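Local structure of helicase of the snf2/rad54 family (Sulfolobus solfataricus, 1Z5Z) at residues N32-L37 with K219-G224; N51-I56 with E258-V263; G96-T101 with I188-W193; D113-F118 with V165-L170; P141-E146 with D154-F159. The protein probably couples ATP hydrolysis to movement along double-stranded DNA, as SWI2/SNF2 ATPases do, and is represented here by its C-terminal helicase domain. One frame throughout, in Å; residues are numbered along the deposited sequence.

How the interactions relate
Four of the five interactions lie on one six-stranded parallel sheet. Interaction 1 pairs the edge strand 29-35 with 216-222, interaction 4 joins strands 115-119 and 167-171, and strand 186-189, part of interaction 3, lies between these pairs. The backbone of His-189 meets Leu-220 of interaction 1, while Ile-188 and Phe-190 meet Ala-116 and Phe-118 of interaction 4, the centres of 1 and 3 being about 8 Å apart and those of 3 and 4 about 13 Å. Interaction 5, about 10 Å from interaction 4 between centres, docks helix 149-161 on the other edge strand, 142-143. Interaction 2 joins helices away from the sheet, about 22 Å from interaction 1 between centres.

Interaction 1: residues N32-L37 with K219-G224; sequences NVYCNL and KLISVG
A parallel strand pair at the margin of the RecA-like sheet brings Asn-32, Val-33, Tyr-34 and Cys-35 beside Lys-219, Leu-220, Ile-221 and Ser-222. Val-33 N donates to Lys-219 O (2.7 Å) and Ile-221 N to Val-33 O (2.9 Å); Cys-35 N to Ile-221 O and Val-223 N to Cys-35 O continue the alternation. On one face, Lys-219 runs alongside Asn-32, and bends at chi3 and chi4 bring NZ onto a lone pair of Asn-32 OD1 at 2.6 Å. Asn-32 ND2 donates to Tyr-34 OH at 3.1 Å, fixing the flip of the amide. Were Asn-32 an alanine, the Lys-219 ammonium would probably lose one acceptor and the Tyr-34 hydroxyl this donor. Tyr-34 CB meets Val-223 CG2 at 3.6 Å, and on the opposite face Leu-220 CD2 lies 3.7 Å from Val-33 CB. Asp-231 of helix 226-236 binds Lys-219 NZ and Asn-32 ND2 on the first face, while helix 96-110 packs against Val-33, Cys-35 and Leu-220 on the other.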
# COMPACT_ATOMS: atom_id res chain seq x y z
N ASN A 32 3.96 6.43 10.99
CA ASN A 32 2.72 6.34 10.23
C ASN A 32 2.27 7.69 9.69
O ASN A 32 2.40 8.70 10.36
CB ASN A 32 1.62 5.77 11.12
CG ASN A 32 1.78 4.27 11.38
OD1 ASN A 32 2.56 3.59 10.70
ND2 ASN A 32 1.04 3.76 12.35
N VAL A 33 1.77 7.70 8.47
CA VAL A 33 1.25 8.91 7.86
C VAL A 33 -0.22 8.57 7.57
O VAL A 33 -0.52 7.73 6.71
CB VAL A 33 2.02 9.25 6.56
CG1 VAL A 33 1.25 10.29 5.72
CG2 VAL A 33 3.43 9.76 6.91
N TYR A 34 -1.13 9.19 8.32
CA TYR A 34 -2.57 8.93 8.16
C TYR A 34 -3.16 9.74 7.03
O TYR A 34 -3.01 10.96 6.95
CB TYR A 34 -3.30 9.22 9.46
CG TYR A 34 -2.79 8.31 10.54
CD1 TYR A 34 -3.27 7.01 10.66
CD2 TYR A 34 -1.77 8.72 11.41
CE1 TYR A 34 -2.74 6.12 11.60
CE2 TYR A 34 -1.22 7.84 12.36
CZ TYR A 34 -1.72 6.55 12.44
OH TYR A 34 -1.22 5.67 13.36
N CYS A 35 -3.82 9.03 6.14
CA CYS A 35 -4.39 9.64 4.97
C CYS A 35 -5.85 9.31 4.90
O CYS A 35 -6.23 8.14 4.94
CB CYS A 35 -3.71 9.10 3.70
SG CYS A 35 -1.90 8.99 3.71
N ASN A 36 -6.67 10.35 4.78
CA ASN A 36 -8.11 10.21 4.68
C ASN A 36 -8.45 9.79 3.26
O ASN A 36 -7.81 10.22 2.30
CB ASN A 36 -8.79 11.56 4.99
CG ASN A 36 -8.47 12.08 6.39
OD1 ASN A 36 -8.84 11.44 7.39
ND2 ASN A 36 -7.77 13.20 6.47
N LEU A 37 -9.45 8.94 3.13
CA LEU A 37 -9.92 8.50 1.84
C LEU A 37 -10.70 9.68 1.25
O LEU A 37 -11.24 10.52 1.99
CB LEU A 37 -10.89 7.34 2.01
CG LEU A 37 -10.34 5.99 2.44
CD1 LEU A 37 -11.51 5.04 2.66
CD2 LEU A 37 -9.37 5.47 1.34
N LYS A 219 4.99 5.36 6.55
CA LYS A 219 4.04 4.27 6.26
C LYS A 219 2.69 4.90 6.05
O LYS A 219 2.12 5.43 6.99
CB LYS A 219 3.94 3.27 7.41
CG LYS A 219 5.15 2.41 7.59
CD LYS A 219 5.07 1.67 8.93
CE LYS A 219 3.73 0.97 9.11
NZ LYS A 219 3.22 1.07 10.51
N LEU A 220 2.17 4.83 4.82
CA LEU A 220 0.88 5.41 4.56
C LEU A 220 -0.21 4.51 5.13
O LEU A 220 -0.19 3.29 4.91
CB LEU A 220 0.70 5.61 3.05
CG LEU A 220 1.79 6.46 2.35
CD1 LEU A 220 1.27 6.89 1.00
CD2 LEU A 220 2.16 7.70 3.17
N ILE A 221 -1.18 5.09 5.83
CA ILE A 221 -2.28 4.31 6.42
C ILE A 221 -3.61 4.98 6.18
O ILE A 221 -3.78 6.15 6.53
CB ILE A 221 -2.09 4.16 7.94
CG1 ILE A 221 -0.86 3.30 8.23
CG2 ILE A 221 -3.33 3.51 8.57
CD1 ILE A 221 -0.61 3.13 9.73
N SER A 222 -4.55 4.27 5.56
CA SER A 222 -5.87 4.84 5.31
C SER A 222 -6.75 4.93 6.58
O SER A 222 -7.10 3.92 7.21
CB SER A 222 -6.60 4.07 4.21
OG SER A 222 -5.94 4.35 2.99
N VAL A 223 -7.06 6.18 6.94
CA VAL A 223 -7.85 6.46 8.15
C VAL A 223 -9.17 5.75 8.17
O VAL A 223 -9.94 5.81 7.22
CB VAL A 223 -8.09 8.01 8.33
CG1 VAL A 223 -9.04 8.25 9.51
CG2 VAL A 223 -6.73 8.72 8.58
N GLY A 224 -9.39 5.03 9.27
CA GLY A 224 -10.64 4.30 9.48
C GLY A 224 -10.86 3.05 8.65
O GLY A 224 -12.00 2.58 8.54
O HOH W 1 -6.31 6.92 2.18
O HOH W 2 -10.51 7.77 5.56

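Interaction 2: residues N51-I56 with E258-V263; sequences NLFNNI and EELRKV
The guanidinium of Arg-261 lies over one face of the Phe-53 ring, the two planes 26° apart and their centres separated by 4.0 Å, in a stacked cation-pi contact. The overlap is offset toward the CB end of the ring, where Arg-261 NH2 comes 3.6 Å from Phe-53 CG. The rest of the arginine follows the ring outward, with Arg-261 CB 3.6 Å from Phe-53 CZ, at the far end of the ring. A bend at chi3 lays the guanidinium flat on the phenyl group. Arg-261 NE makes a salt bridge with Glu-265, which probably steadies the group over the ring. Beneath this polar rim the contact is apolar: Leu-260 CG approaches Phe-53 CZ obliquely at 4.2 Å, and Leu-52 CD2 meets Leu-260 CD2 tip to tip at 3.8 Å. Ile-56 CD1 touches the same Leu-260 methyl, and helix 61-78 packs against Leu-52 and Ile-56. Helices 39-55 and 257-264 thus form a nearly antiparallel pair, 174° between their segments, whose axes stand 11.8 Å apart.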
# COMPACT_ATOMS: atom_id res chain seq x y z
N ASN A 51 -21.23 -5.50 0.34
CA ASN A 51 -21.37 -6.67 -0.51
C ASN A 51 -20.82 -7.91 0.24
O ASN A 51 -21.48 -8.94 0.31
CB ASN A 51 -20.66 -6.45 -1.85
CG ASN A 51 -21.43 -5.47 -2.77
OD1 ASN A 51 -22.65 -5.30 -2.63
ND2 ASN A 51 -20.72 -4.84 -3.71
N LEU A 52 -19.65 -7.82 0.87
CA LEU A 52 -19.15 -8.99 1.57
C LEU A 52 -20.14 -9.47 2.64
O LEU A 52 -20.46 -10.66 2.68
CB LEU A 52 -17.80 -8.73 2.24
CG LEU A 52 -17.30 -9.98 2.98
CD1 LEU A 52 -17.13 -11.09 1.93
CD2 LEU A 52 -15.99 -9.73 3.70
N PHE A 53 -20.62 -8.58 3.51
CA PHE A 53 -21.54 -9.01 4.54
C PHE A 53 -22.92 -9.42 4.07
O PHE A 53 -23.63 -10.10 4.81
CB PHE A 53 -21.62 -7.99 5.69
CG PHE A 53 -20.34 -7.91 6.48
CD1 PHE A 53 -19.46 -6.85 6.30
CD2 PHE A 53 -19.96 -8.96 7.30
CE1 PHE A 53 -18.24 -6.84 6.93
CE2 PHE A 53 -18.73 -8.96 7.93
CZ PHE A 53 -17.88 -7.91 7.74
N ASN A 54 -23.29 -9.03 2.85
CA ASN A 54 -24.59 -9.42 2.30
C ASN A 54 -24.57 -10.91 1.89
O ASN A 54 -25.60 -11.56 1.94
CB ASN A 54 -24.89 -8.60 1.04
CG ASN A 54 -25.54 -7.25 1.31
OD1 ASN A 54 -25.94 -6.56 0.35
ND2 ASN A 54 -25.66 -6.87 2.55
N ASN A 55 -23.40 -11.43 1.50
CA ASN A 55 -23.30 -12.81 1.02
C ASN A 55 -22.46 -13.80 1.81
O ASN A 55 -22.51 -15.00 1.55
CB ASN A 55 -22.80 -12.81 -0.42
CG ASN A 55 -23.65 -11.96 -1.33
OD1 ASN A 55 -24.82 -12.25 -1.56
ND2 ASN A 55 -23.07 -10.88 -1.84
N ILE A 56 -21.70 -13.30 2.78
CA ILE A 56 -20.82 -14.13 3.59
C ILE A 56 -21.53 -15.22 4.43
O ILE A 56 -20.94 -16.25 4.75
CB ILE A 56 -20.00 -13.23 4.53
CG1 ILE A 56 -19.06 -14.07 5.40
CG2 ILE A 56 -20.95 -12.40 5.37
CD1 ILE A 56 -17.58 -13.86 5.15
N GLU A 258 -18.24 -11.39 13.11
CA GLU A 258 -18.28 -10.19 13.94
C GLU A 258 -16.87 -9.62 14.07
O GLU A 258 -16.68 -8.42 13.93
CB GLU A 258 -18.84 -10.51 15.33
N GLU A 259 -15.90 -10.48 14.35
CA GLU A 259 -14.52 -10.05 14.44
C GLU A 259 -14.07 -9.45 13.12
O GLU A 259 -13.36 -8.43 13.09
CB GLU A 259 -13.61 -11.22 14.79
CG GLU A 259 -13.67 -11.64 16.24
CD GLU A 259 -12.95 -12.95 16.46
OE1 GLU A 259 -12.41 -13.14 17.56
OE2 GLU A 259 -12.93 -13.79 15.52
N LEU A 260 -14.48 -10.08 12.01
CA LEU A 260 -14.10 -9.59 10.69
C LEU A 260 -14.64 -8.16 10.46
O LEU A 260 -13.94 -7.28 9.97
CB LEU A 260 -14.65 -10.53 9.61
CG LEU A 260 -14.34 -10.11 8.16
CD1 LEU A 260 -12.84 -10.19 7.93
CD2 LEU A 260 -15.09 -11.01 7.17
N ARG A 261 -15.89 -7.93 10.83
CA ARG A 261 -16.49 -6.61 10.63
C ARG A 261 -15.73 -5.52 11.39
O ARG A 261 -15.66 -4.38 10.94
CB ARG A 261 -17.96 -6.65 11.08
CG ARG A 261 -18.74 -5.37 10.81
CD ARG A 261 -20.23 -5.52 11.12
NE ARG A 261 -20.98 -5.13 9.93
CZ ARG A 261 -21.82 -5.92 9.27
NH1 ARG A 261 -22.03 -7.14 9.71
NH2 ARG A 261 -22.42 -5.48 8.16
N LYS A 262 -15.16 -5.88 12.53
CA LYS A 262 -14.40 -4.93 13.36
C LYS A 262 -13.13 -4.53 12.57
O LYS A 262 -12.70 -3.36 12.53
CB LYS A 262 -14.01 -5.61 14.69
CG LYS A 262 -14.26 -4.77 15.97
CD LYS A 262 -15.66 -4.12 15.99
CE LYS A 262 -16.70 -4.87 16.83
NZ LYS A 262 -18.02 -4.18 16.77
N VAL A 263 -12.55 -5.51 11.91
CA VAL A 263 -11.34 -5.26 11.15
C VAL A 263 -11.54 -4.47 9.88
O VAL A 263 -10.81 -3.49 9.65
CB VAL A 263 -10.65 -6.58 10.81
CG1 VAL A 263 -9.49 -6.34 9.84
CG2 VAL A 263 -10.16 -7.22 12.12

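Interaction 3: residues G96-T101 with I188-W193; sequences GKMIRT and IHFDRW
The ammonium nitrogen of Lys-97 is gripped by three groups: it donates to Phe-190 O at 2.8 Å, in the carbonyl plane, and makes salt bridges with Asp-80 and Glu-227. Two acidic partners would be expected to favour its charged form. Beyond CG the lysine chain is fully extended, and on its way to the carbonyl it passes over one face of the Phe-190 ring, its CD 4.2 Å from the ring centroid in a CH-pi contact. Two more residues of helix 96-110 meet the same ring. Met-98 SD comes obliquely to Phe-190 CE1 at 3.7 Å, a Met-aromatic contact, and Thr-101 OG1 sits near the ring plane, 3.5 Å from Phe-190 CE1. That hydroxyl donates to Lys-97 O at 2.8 Å, which fixes its rotation and turns Thr-101 CG2 toward Ile-188 CD1, 3.9 Å away. Phe-190 follows strand 186-189 directly, and its ring is wedged between helices 96-110 and 122-136, with Leu-220 of the adjacent strand 216-222 touching it as well.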
# COMPACT_ATOMS: atom_id res chain seq x y z
N GLY A 96 -6.44 9.71 -1.51
CA GLY A 96 -5.93 10.33 -0.28
C GLY A 96 -4.43 10.09 -0.12
O GLY A 96 -3.71 11.02 0.25
N LYS A 97 -3.96 8.86 -0.42
CA LYS A 97 -2.54 8.49 -0.33
C LYS A 97 -1.66 9.21 -1.33
O LYS A 97 -0.57 9.67 -0.99
CB LYS A 97 -2.35 6.96 -0.53
CG LYS A 97 -2.75 6.10 0.67
CD LYS A 97 -2.23 4.66 0.51
CE LYS A 97 -2.73 3.77 1.62
NZ LYS A 97 -2.38 2.36 1.36
N MET A 98 -2.11 9.28 -2.58
CA MET A 98 -1.37 9.98 -3.63
C MET A 98 -1.25 11.45 -3.22
O MET A 98 -0.21 12.07 -3.41
CB MET A 98 -2.12 9.88 -4.96
CG MET A 98 -1.44 9.12 -6.08
SD MET A 98 0.12 8.23 -5.82
CE MET A 98 1.15 9.53 -6.27
N ILE A 99 -2.32 12.01 -2.68
CA ILE A 99 -2.30 13.41 -2.28
C ILE A 99 -1.22 13.63 -1.21
O ILE A 99 -0.48 14.60 -1.28
CB ILE A 99 -3.68 13.85 -1.75
CG1 ILE A 99 -4.64 14.01 -2.92
CG2 ILE A 99 -3.57 15.16 -0.93
CD1 ILE A 99 -6.13 13.92 -2.51
N ARG A 100 -1.13 12.74 -0.22
CA ARG A 100 -0.11 12.92 0.80
C ARG A 100 1.26 12.62 0.22
O ARG A 100 2.25 13.23 0.63
CB ARG A 100 -0.35 12.02 2.02
CG ARG A 100 -1.54 12.42 2.85
CD ARG A 100 -1.25 13.69 3.64
NE ARG A 100 -1.27 13.41 5.08
CZ ARG A 100 -0.21 13.52 5.88
NH1 ARG A 100 -0.34 13.23 7.17
NH2 ARG A 100 0.97 13.91 5.38
N THR A 101 1.34 11.69 -0.73
CA THR A 101 2.63 11.35 -1.31
C THR A 101 3.30 12.54 -2.01
O THR A 101 4.51 12.76 -1.86
CB THR A 101 2.49 10.14 -2.28
OG1 THR A 101 2.06 8.99 -1.52
CG2 THR A 101 3.85 9.85 -2.98
N ILE A 188 8.96 5.62 1.24
CA ILE A 188 7.51 5.68 1.44
C ILE A 188 6.93 4.27 1.21
O ILE A 188 7.05 3.70 0.09
CB ILE A 188 6.83 6.61 0.42
CG1 ILE A 188 7.28 8.06 0.66
CG2 ILE A 188 5.29 6.51 0.52
CD1 ILE A 188 6.71 9.07 -0.37
N HIS A 189 6.33 3.69 2.25
CA HIS A 189 5.68 2.39 2.09
C HIS A 189 4.22 2.73 1.78
O HIS A 189 3.42 3.04 2.65
CB HIS A 189 5.88 1.55 3.34
CG HIS A 189 7.32 1.15 3.54
ND1 HIS A 189 8.00 0.36 2.63
CD2 HIS A 189 8.22 1.50 4.48
CE1 HIS A 189 9.26 0.24 3.02
NE2 HIS A 189 9.42 0.93 4.14
N PHE A 190 3.89 2.71 0.49
CA PHE A 190 2.56 3.10 0.01
C PHE A 190 1.43 2.25 0.55
O PHE A 190 0.32 2.74 0.78
CB PHE A 190 2.55 3.07 -1.51
CG PHE A 190 1.48 3.90 -2.12
CD1 PHE A 190 1.68 5.27 -2.32
CD2 PHE A 190 0.27 3.34 -2.49
CE1 PHE A 190 0.70 6.07 -2.89
CE2 PHE A 190 -0.74 4.14 -3.06
CZ PHE A 190 -0.53 5.50 -3.27
N ASP A 191 1.69 0.96 0.74
CA ASP A 191 0.70 0.05 1.32
C ASP A 191 1.49 -1.06 2.01
O ASP A 191 2.72 -1.14 1.86
CB ASP A 191 -0.27 -0.50 0.25
CG ASP A 191 0.44 -1.05 -0.95
OD1 ASP A 191 0.13 -0.61 -2.08
OD2 ASP A 191 1.31 -1.93 -0.77
N ARG A 192 0.79 -1.89 2.78
CA ARG A 192 1.43 -2.93 3.56
C ARG A 192 1.90 -4.11 2.74
O ARG A 192 1.25 -5.13 2.74
CB ARG A 192 0.47 -3.40 4.67
CG ARG A 192 1.25 -3.79 5.95
CD ARG A 192 0.39 -4.32 7.08
NE ARG A 192 1.12 -4.19 8.33
CZ ARG A 192 1.07 -3.13 9.14
NH1 ARG A 192 1.79 -3.12 10.25
NH2 ARG A 192 0.29 -2.09 8.87
N TRP A 193 3.03 -3.97 2.06
CA TRP A 193 3.56 -5.03 1.18
C TRP A 193 4.48 -6.02 1.90
O TRP A 193 4.74 -7.13 1.42
CB TRP A 193 4.40 -4.40 0.07
CG TRP A 193 5.63 -3.65 0.60
CD1 TRP A 193 5.68 -2.34 0.98
CD2 TRP A 193 6.95 -4.19 0.82
NE1 TRP A 193 6.94 -2.03 1.42
CE2 TRP A 193 7.74 -3.14 1.34
CE3 TRP A 193 7.53 -5.46 0.63
CZ2 TRP A 193 9.10 -3.31 1.67
CZ3 TRP A 193 8.89 -5.63 0.97
CH2 TRP A 193 9.65 -4.56 1.48

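Interaction 4: residues D113-F118 with V165-L170; sequences DKIAIF and VKFIVL
Strands 115-118 and 167-170 run parallel, their axes 4.8 Å apart at closest approach and 14° from exact alignment, with Ile-115 opposite Phe-167 and Phe-118 opposite Leu-170. Ile-115 N points almost straight at Lys-166 O, at 2.7 Å with 177° at the hydrogen. Ile-168 N then donates to Ile-115 O, Ile-117 N to Ile-168 O, and Leu-170 N to Ile-117 O. The side chains divide between two faces. Leu-170 packs alongside Phe-118 on one face of its ring: Leu-170 CD1 stands over the ring centre, 4.0 Å from the centroid in a CH-pi contact, while Leu-170 CD2 reaches Phe-118 CE2 at 3.8 Å. On that side of the sheet Ile-168 CG2, between the backbone N and the carbonyl carbon, leans across the strand gap to Ala-116 CB at 3.6 Å. On the other face Ile-115 and Phe-167 lie side by side, Ile-115 CD1 meeting Phe-167 CE2 at 3.8 Å. This second face, with Ile-117 and Val-169, is covered by helices 96-110 and 122-136. Helix 149-161 covers Ile-168 on the first, where Trp-193 stacks on Phe-118, and the pair is flanked by strand 186-189 beside 115-119 and by edge strand 142-143 beside 167-171.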
# COMPACT_ATOMS: atom_id res chain seq x y z
N ASP A 113 16.54 14.83 -0.97
CA ASP A 113 16.39 13.37 -0.75
C ASP A 113 16.23 12.55 -2.04
O ASP A 113 15.69 13.03 -3.02
CB ASP A 113 15.15 13.06 0.09
CG ASP A 113 15.26 13.50 1.55
OD1 ASP A 113 16.29 14.09 1.96
OD2 ASP A 113 14.29 13.26 2.29
N LYS A 114 16.72 11.32 -1.99
CA LYS A 114 16.56 10.32 -3.02
C LYS A 114 15.40 9.52 -2.40
O LYS A 114 15.49 9.08 -1.27
CB LYS A 114 17.81 9.44 -3.12
CG LYS A 114 18.83 9.97 -4.07
CD LYS A 114 19.62 8.82 -4.64
CE LYS A 114 20.05 9.19 -6.03
NZ LYS A 114 20.60 8.06 -6.76
N ILE A 115 14.33 9.33 -3.15
CA ILE A 115 13.12 8.71 -2.61
C ILE A 115 12.75 7.34 -3.20
O ILE A 115 12.71 7.18 -4.42
CB ILE A 115 11.96 9.72 -2.84
CG1 ILE A 115 12.32 11.04 -2.15
CG2 ILE A 115 10.64 9.18 -2.37
CD1 ILE A 115 11.92 12.25 -2.98
N ALA A 116 12.49 6.35 -2.35
CA ALA A 116 12.08 5.02 -2.84
C ALA A 116 10.64 4.79 -2.37
O ALA A 116 10.32 5.01 -1.21
CB ALA A 116 13.01 3.91 -2.28
N ILE A 117 9.76 4.36 -3.28
CA ILE A 117 8.36 4.14 -2.94
C ILE A 117 7.99 2.66 -3.25
O ILE A 117 8.17 2.19 -4.37
CB ILE A 117 7.43 5.08 -3.77
CG1 ILE A 117 7.84 6.55 -3.55
CG2 ILE A 117 5.95 4.81 -3.35
CD1 ILE A 117 7.30 7.56 -4.62
N PHE A 118 7.48 1.95 -2.24
CA PHE A 118 7.15 0.53 -2.38
C PHE A 118 5.66 0.33 -2.39
O PHE A 118 4.95 1.02 -1.67
CB PHE A 118 7.68 -0.29 -1.17
CG PHE A 118 9.21 -0.49 -1.14
CD1 PHE A 118 10.04 0.51 -0.67
CD2 PHE A 118 9.77 -1.70 -1.55
CE1 PHE A 118 11.47 0.31 -0.61
CE2 PHE A 118 11.15 -1.91 -1.50
CZ PHE A 118 12.01 -0.90 -1.02
N VAL A 165 19.28 10.88 -10.14
CA VAL A 165 18.08 10.02 -10.10
C VAL A 165 17.52 10.15 -8.70
O VAL A 165 18.06 9.65 -7.72
CB VAL A 165 18.43 8.55 -10.40
CG1 VAL A 165 17.17 7.68 -10.42
CG2 VAL A 165 19.13 8.48 -11.74
N LYS A 166 16.41 10.86 -8.62
CA LYS A 166 15.79 11.13 -7.36
C LYS A 166 14.76 10.13 -6.86
O LYS A 166 14.43 10.16 -5.68
CB LYS A 166 15.13 12.51 -7.46
CG LYS A 166 16.15 13.63 -7.53
CD LYS A 166 16.91 13.72 -6.21
CE LYS A 166 18.01 14.77 -6.26
NZ LYS A 166 18.38 15.16 -4.88
N PHE A 167 14.24 9.28 -7.76
CA PHE A 167 13.18 8.34 -7.44
C PHE A 167 13.40 6.93 -7.94
O PHE A 167 14.19 6.66 -8.87
CB PHE A 167 11.84 8.79 -8.07
CG PHE A 167 11.38 10.16 -7.69
CD1 PHE A 167 11.79 11.29 -8.42
CD2 PHE A 167 10.55 10.34 -6.59
CE1 PHE A 167 11.37 12.58 -8.06
CE2 PHE A 167 10.13 11.62 -6.22
CZ PHE A 167 10.54 12.75 -6.96
N ILE A 168 12.69 6.02 -7.30
CA ILE A 168 12.62 4.63 -7.74
C ILE A 168 11.31 4.07 -7.19
O ILE A 168 10.98 4.31 -6.04
CB ILE A 168 13.83 3.76 -7.29
CG1 ILE A 168 13.68 2.36 -7.91
CG2 ILE A 168 13.96 3.71 -5.75
CD1 ILE A 168 15.02 1.62 -8.07
N VAL A 169 10.55 3.35 -8.02
CA VAL A 169 9.29 2.78 -7.55
C VAL A 169 9.49 1.27 -7.61
O VAL A 169 10.12 0.76 -8.54
CB VAL A 169 8.07 3.23 -8.42
CG1 VAL A 169 6.84 2.49 -8.00
CG2 VAL A 169 7.81 4.75 -8.26
N LEU A 170 9.02 0.58 -6.58
CA LEU A 170 9.17 -0.87 -6.51
C LEU A 170 7.85 -1.53 -6.19
O LEU A 170 7.15 -1.13 -5.26
CB LEU A 170 10.15 -1.26 -5.40
CG LEU A 170 11.57 -0.66 -5.51
CD1 LEU A 170 11.70 0.65 -4.69
CD2 LEU A 170 12.51 -1.69 -4.99

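Interaction 5: residues P141-E146 with D154-F159; sequences PFLYGE and DIISKF
Ile-155 drives its CG2 methyl into a hollow formed by Pro-141, just before the edge strand, and Leu-143 in it, both pointing toward the helix. Ile-155 CG2 sits 3.7 Å from Pro-141 CB and 3.9 Å from Leu-143 CG. Placed anti to the backbone N, it is the branch that enters the hollow, while the longer arm of Ile-155 reaches across to the strand backbone, its CD1 3.7 Å from Phe-142 O. Helix 149-161 is the connection of a beta-alpha-beta crossover from strand 142-143 to its parallel neighbour 167-171, and this contact lays it on the first strand. Leu-143 returns the fit: its forked end slides past Ile-155 in the opposite direction, as Leu-143 CD1 turns to Ile-156 and meets Ile-156 CG1 at 3.7 Å. Cut back to an alanine, Leu-143 would probably leave a gap under the helix, with Ile-156 deprived of its partner on the strand and one wall of the hollow gone. Ile-155 also rests on Ile-168 of strand 167-171, and Leu-143 on Leu-170.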
# COMPACT_ATOMS: atom_id res chain seq x y z
N PRO A 141 12.64 5.34 -12.44
CA PRO A 141 12.84 3.92 -12.71
C PRO A 141 11.86 3.09 -11.90
O PRO A 141 11.57 3.40 -10.73
CB PRO A 141 14.31 3.70 -12.35
CG PRO A 141 14.71 4.96 -11.59
CD PRO A 141 13.90 6.03 -12.10
N PHE A 142 11.35 2.04 -12.53
CA PHE A 142 10.33 1.18 -11.93
C PHE A 142 10.77 -0.29 -11.78
O PHE A 142 10.91 -0.98 -12.79
CB PHE A 142 9.07 1.24 -12.82
CG PHE A 142 7.93 0.39 -12.35
CD1 PHE A 142 7.03 -0.15 -13.26
CD2 PHE A 142 7.75 0.14 -11.00
CE1 PHE A 142 5.94 -0.94 -12.83
CE2 PHE A 142 6.68 -0.65 -10.55
CZ PHE A 142 5.77 -1.19 -11.46
N LEU A 143 10.98 -0.78 -10.56
CA LEU A 143 11.34 -2.20 -10.36
C LEU A 143 10.12 -3.10 -10.09
O LEU A 143 9.30 -2.81 -9.22
CB LEU A 143 12.30 -2.39 -9.18
CG LEU A 143 13.81 -2.17 -9.36
CD1 LEU A 143 14.54 -2.52 -8.07
CD2 LEU A 143 14.35 -3.07 -10.47
N TYR A 144 9.99 -4.19 -10.85
CA TYR A 144 8.91 -5.17 -10.63
C TYR A 144 9.49 -6.56 -10.97
O TYR A 144 10.53 -6.68 -11.63
CB TYR A 144 7.64 -4.87 -11.44
CG TYR A 144 7.84 -4.69 -12.94
CD1 TYR A 144 8.28 -3.48 -13.47
CD2 TYR A 144 7.59 -5.75 -13.83
CE1 TYR A 144 8.46 -3.31 -14.84
CE2 TYR A 144 7.77 -5.60 -15.21
CZ TYR A 144 8.21 -4.37 -15.71
OH TYR A 144 8.39 -4.19 -17.08
N GLY A 145 8.82 -7.59 -10.46
CA GLY A 145 9.26 -8.97 -10.63
C GLY A 145 9.56 -9.49 -12.03
O GLY A 145 10.53 -10.23 -12.19
N GLU A 146 8.75 -9.13 -13.02
CA GLU A 146 8.95 -9.60 -14.40
C GLU A 146 10.14 -9.00 -15.13
O GLU A 146 10.38 -9.35 -16.29
CB GLU A 146 7.72 -9.28 -15.25
CG GLU A 146 6.41 -9.96 -14.84
CD GLU A 146 5.25 -9.57 -15.76
OE1 GLU A 146 4.09 -9.92 -15.43
OE2 GLU A 146 5.50 -8.91 -16.80
N ASP A 154 20.53 -3.06 -13.69
CA ASP A 154 20.84 -1.77 -14.30
C ASP A 154 20.06 -0.68 -13.64
O ASP A 154 20.59 0.40 -13.42
CB ASP A 154 20.48 -1.76 -15.80
CG ASP A 154 21.53 -2.47 -16.66
OD1 ASP A 154 21.25 -2.69 -17.87
OD2 ASP A 154 22.61 -2.80 -16.14
N ILE A 155 18.79 -0.94 -13.32
CA ILE A 155 17.97 0.08 -12.67
C ILE A 155 18.48 0.32 -11.26
O ILE A 155 18.52 1.46 -10.80
CB ILE A 155 16.46 -0.32 -12.60
CG1 ILE A 155 15.80 -0.02 -13.94
CG2 ILE A 155 15.75 0.45 -11.45
CD1 ILE A 155 14.40 -0.62 -14.10
N ILE A 156 18.85 -0.75 -10.56
CA ILE A 156 19.33 -0.62 -9.17
C ILE A 156 20.63 0.16 -9.11
O ILE A 156 20.86 0.97 -8.20
CB ILE A 156 19.57 -1.99 -8.53
CG1 ILE A 156 18.23 -2.64 -8.18
CG2 ILE A 156 20.46 -1.83 -7.28
CD1 ILE A 156 18.26 -4.13 -8.07
N SER A 157 21.49 -0.12 -10.08
CA SER A 157 22.78 0.54 -10.17
C SER A 157 22.53 2.02 -10.46
O SER A 157 23.13 2.93 -9.85
CB SER A 157 23.60 -0.13 -11.29
OG SER A 157 24.59 0.75 -11.79
N LYS A 158 21.59 2.28 -11.36
CA LYS A 158 21.29 3.64 -11.70
C LYS A 158 20.78 4.44 -10.49
O LYS A 158 21.15 5.61 -10.31
CB LYS A 158 20.26 3.70 -12.80
CG LYS A 158 19.88 5.11 -13.16
CD LYS A 158 18.65 5.16 -14.05
CE LYS A 158 18.91 4.62 -15.45
NZ LYS A 158 17.66 4.63 -16.26
N PHE A 159 19.94 3.84 -9.65
CA PHE A 159 19.43 4.57 -8.50
C PHE A 159 20.49 4.71 -7.44
O PHE A 159 20.61 5.74 -6.82
CB PHE A 159 18.20 3.88 -7.89
CG PHE A 159 17.64 4.58 -6.67
CD1 PHE A 159 17.99 4.16 -5.39
CD2 PHE A 159 16.80 5.69 -6.80
CE1 PHE A 159 17.50 4.84 -4.25
CE2 PHE A 159 16.31 6.38 -5.67
CZ PHE A 159 16.66 5.95 -4.39